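Local coordinates for fosfomycin resistance protein FosX (Mesorhizobium loti, PDB 1R9C) that catalyses the manganese-dependent hydration of fosfomycin, which inactivates the antibiotic and makes the bacterium resistant to it, at residues M8-R13 with N68-K73. Residues are numbered along the deposited sequence; the frame is centred on the assembly and turned at random.
Sequences MTFIVR and NHIAFK. With MN (manganese (II) ion), chain C.
Met8 reaches from strand 5-12 into the core between the two halves of the chain and brings its thioether against Ile70 and Phe72 of strand 69-73. A chi1 of 60° places CG over the backbone, flanked by N and C; the chain then runs extended to SD and bends at the last torsion, which lays CE alongside Ile70. There the methyl CE passes the CG2 branch of Ile70, with 3.8 Å between Met8 CE and Ile70 CG2. With chi1 at -62°, Ile70 CG2 lies opposite the backbone N and faces this methyl, while CG1 turns to the edge of the Phe10 ring near its plane, 4.5 Å separating Ile70 CG1 from Phe10 CZ. Phe72 comes to meet Met8 with the end of its ring: Met8 SD is 3.9 Å from Phe72 CZ and 5.2 Å from the ring centroid, an oblique Met-aromatic contact 73° off the ring normal. No hydrogen bond links the two segments; the buried apolar cluster packs strands from the chain's two sheets against each other, in the paired beta-alpha-beta-beta-beta fold of the vicinal oxygen chelate superfamily. The flanking His69 belongs to the metal site, its NE2 binding manganese at 2.1 Å beside a water, Glu118 of the same chain and His7 of the second subunit. Within this chain strand 5-12 is the edge of one sheet, next to strand 52-58, whose Val54 touches Met8 and Phe10, while strand 69-73 is that of the other, beside 116-120. Phe117 meets the Phe10 ring edge-to-face, Phe26 of helix 15-26 packs against Phe72, and both strands continue their sheets through antiparallel ladders with the second subunit.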
loop_
_atom_site.group_PDB
_atom_site.type_symbol
_atom_site.label_atom_id
_atom_site.label_comp_id
_atom_site.label_asym_id
_atom_site.label_seq_id
_atom_site.Cartn_x
_atom_site.Cartn_y
_atom_site.Cartn_z
ATOM N N MET A 8 0.920 4.166 3.444
ATOM C CA MET A 8 1.706 3.226 2.675
ATOM C C MET A 8 3.134 3.761 2.560
ATOM O O MET A 8 3.354 4.961 2.381
ATOM C CB MET A 8 1.071 2.991 1.295
ATOM C CG MET A 8 0.960 4.282 0.472
ATOM S SD MET A 8 0.089 4.088 -1.122
ATOM C CE MET A 8 -1.590 3.789 -0.539
ATOM N N THR A 9 4.114 2.864 2.697
ATOM C CA THR A 9 5.510 3.267 2.712
ATOM C C THR A 9 6.263 2.562 1.609
ATOM O O THR A 9 6.227 1.333 1.522
ATOM C CB THR A 9 6.141 2.947 4.085
ATOM O OG1 THR A 9 5.642 3.884 5.039
ATOM C CG2 THR A 9 7.642 3.233 4.070
ATOM N N PHE A 10 6.969 3.354 0.798
ATOM C CA PHE A 10 7.859 2.853 -0.260
ATOM C C PHE A 10 9.315 3.248 -0.043
ATOM O O PHE A 10 9.604 4.401 0.257
ATOM C CB PHE A 10 7.397 3.412 -1.622
ATOM C CG PHE A 10 5.921 3.166 -1.886
ATOM C CD1 PHE A 10 4.996 4.198 -1.767
ATOM C CD2 PHE A 10 5.475 1.876 -2.159
ATOM C CE1 PHE A 10 3.622 3.969 -1.969
ATOM C CE2 PHE A 10 4.111 1.634 -2.356
ATOM C CZ PHE A 10 3.192 2.666 -2.249
ATOM N N ILE A 11 10.218 2.291 -0.249
ATOM C CA ILE A 11 11.655 2.526 -0.216
ATOM C C ILE A 11 12.094 2.746 -1.674
ATOM O O ILE A 11 11.662 2.026 -2.570
ATOM C CB ILE A 11 12.344 1.290 0.359
ATOM C CG1 ILE A 11 11.583 0.798 1.607
ATOM C CG2 ILE A 11 13.905 1.511 0.487
ATOM C CD1 ILE A 11 12.190 1.153 2.922
ATOM N N VAL A 12 12.867 3.805 -1.911
ATOM C CA VAL A 12 13.204 4.235 -3.259
ATOM C C VAL A 12 14.664 4.665 -3.253
ATOM O O VAL A 12 15.176 5.117 -2.226
ATOM C CB VAL A 12 12.279 5.411 -3.744
ATOM C CG1 VAL A 12 10.796 4.972 -3.826
ATOM C CG2 VAL A 12 12.456 6.684 -2.872
ATOM N N ARG A 13 15.343 4.490 -4.383
ATOM C CA ARG A 13 16.756 4.824 -4.513
ATOM C C ARG A 13 16.971 6.344 -4.545
ATOM O O ARG A 13 17.978 6.851 -4.023
ATOM C CB ARG A 13 17.349 4.188 -5.785
ATOM C CG ARG A 13 17.810 2.700 -5.675
ATOM C CD ARG A 13 18.174 2.042 -7.037
ATOM N NE ARG A 13 17.078 2.140 -8.023
ATOM C CZ ARG A 13 17.194 1.898 -9.331
ATOM N NH1 ARG A 13 18.354 1.523 -9.855
ATOM N NH2 ARG A 13 16.138 2.037 -10.127
ATOM N N ASN A 68 2.119 -7.510 -7.488
ATOM C CA ASN A 68 1.647 -6.790 -6.307
ATOM C C ASN A 68 1.520 -5.344 -6.710
ATOM O O ASN A 68 2.408 -4.805 -7.383
ATOM C CB ASN A 68 2.646 -6.954 -5.134
ATOM C CG ASN A 68 2.732 -8.370 -4.674
ATOM O OD1 ASN A 68 1.854 -8.838 -3.963
ATOM N ND2 ASN A 68 3.761 -9.100 -5.125
ATOM N N HIS A 69 0.413 -4.693 -6.348
ATOM C CA HIS A 69 0.187 -3.353 -6.833
ATOM C C HIS A 69 -0.790 -2.596 -5.914
ATOM O O HIS A 69 -1.565 -3.205 -5.162
ATOM C CB HIS A 69 -0.231 -3.318 -8.348
ATOM C CG HIS A 69 -1.606 -3.874 -8.660
ATOM N ND1 HIS A 69 -1.805 -5.171 -9.077
ATOM C CD2 HIS A 69 -2.830 -3.283 -8.691
ATOM C CE1 HIS A 69 -3.094 -5.363 -9.324
ATOM N NE2 HIS A 69 -3.746 -4.237 -9.093
ATOM N N ILE A 70 -0.686 -1.276 -5.952
ATOM C CA ILE A 70 -1.623 -0.403 -5.254
ATOM C C ILE A 70 -2.352 0.409 -6.309
ATOM O O ILE A 70 -1.707 1.009 -7.189
ATOM C CB ILE A 70 -0.867 0.550 -4.272
ATOM C CG1 ILE A 70 -0.114 -0.213 -3.171
ATOM C CG2 ILE A 70 -1.813 1.592 -3.662
ATOM C CD1 ILE A 70 -0.980 -1.161 -2.315
ATOM N N ALA A 71 -3.671 0.483 -6.190
ATOM C CA ALA A 71 -4.518 1.106 -7.209
ATOM C C ALA A 71 -5.275 2.292 -6.642
ATOM O O ALA A 71 -5.897 2.192 -5.584
ATOM C CB ALA A 71 -5.509 0.074 -7.840
ATOM N N PHE A 72 -5.182 3.418 -7.345
ATOM C CA PHE A 72 -5.936 4.634 -7.022
ATOM C C PHE A 72 -7.121 4.826 -7.959
ATOM O O PHE A 72 -7.103 4.420 -9.119
ATOM C CB PHE A 72 -4.992 5.852 -7.082
ATOM C CG PHE A 72 -3.951 5.837 -5.994
ATOM C CD1 PHE A 72 -2.737 5.186 -6.187
ATOM C CD2 PHE A 72 -4.206 6.422 -4.762
ATOM C CE1 PHE A 72 -1.782 5.153 -5.147
ATOM C CE2 PHE A 72 -3.233 6.407 -3.725
ATOM C CZ PHE A 72 -2.036 5.759 -3.940
ATOM N N LYS A 73 -8.157 5.482 -7.466
ATOM C CA LYS A 73 -9.383 5.669 -8.251
ATOM C C LYS A 73 -9.374 6.978 -9.040
ATOM O O LYS A 73 -9.056 8.038 -8.501
ATOM C CB LYS A 73 -10.614 5.664 -7.309
ATOM C CG LYS A 73 -11.990 5.898 -7.990
ATOM C CD LYS A 73 -12.411 4.712 -8.923
ATOM C CE LYS A 73 -13.843 4.902 -9.472
ATOM N NZ LYS A 73 -14.013 6.213 -10.248
HETATM MN MN MN C . -5.677 -3.980 -9.770
HETATM O O HOH W 1 -6.191 -6.033 -9.113
#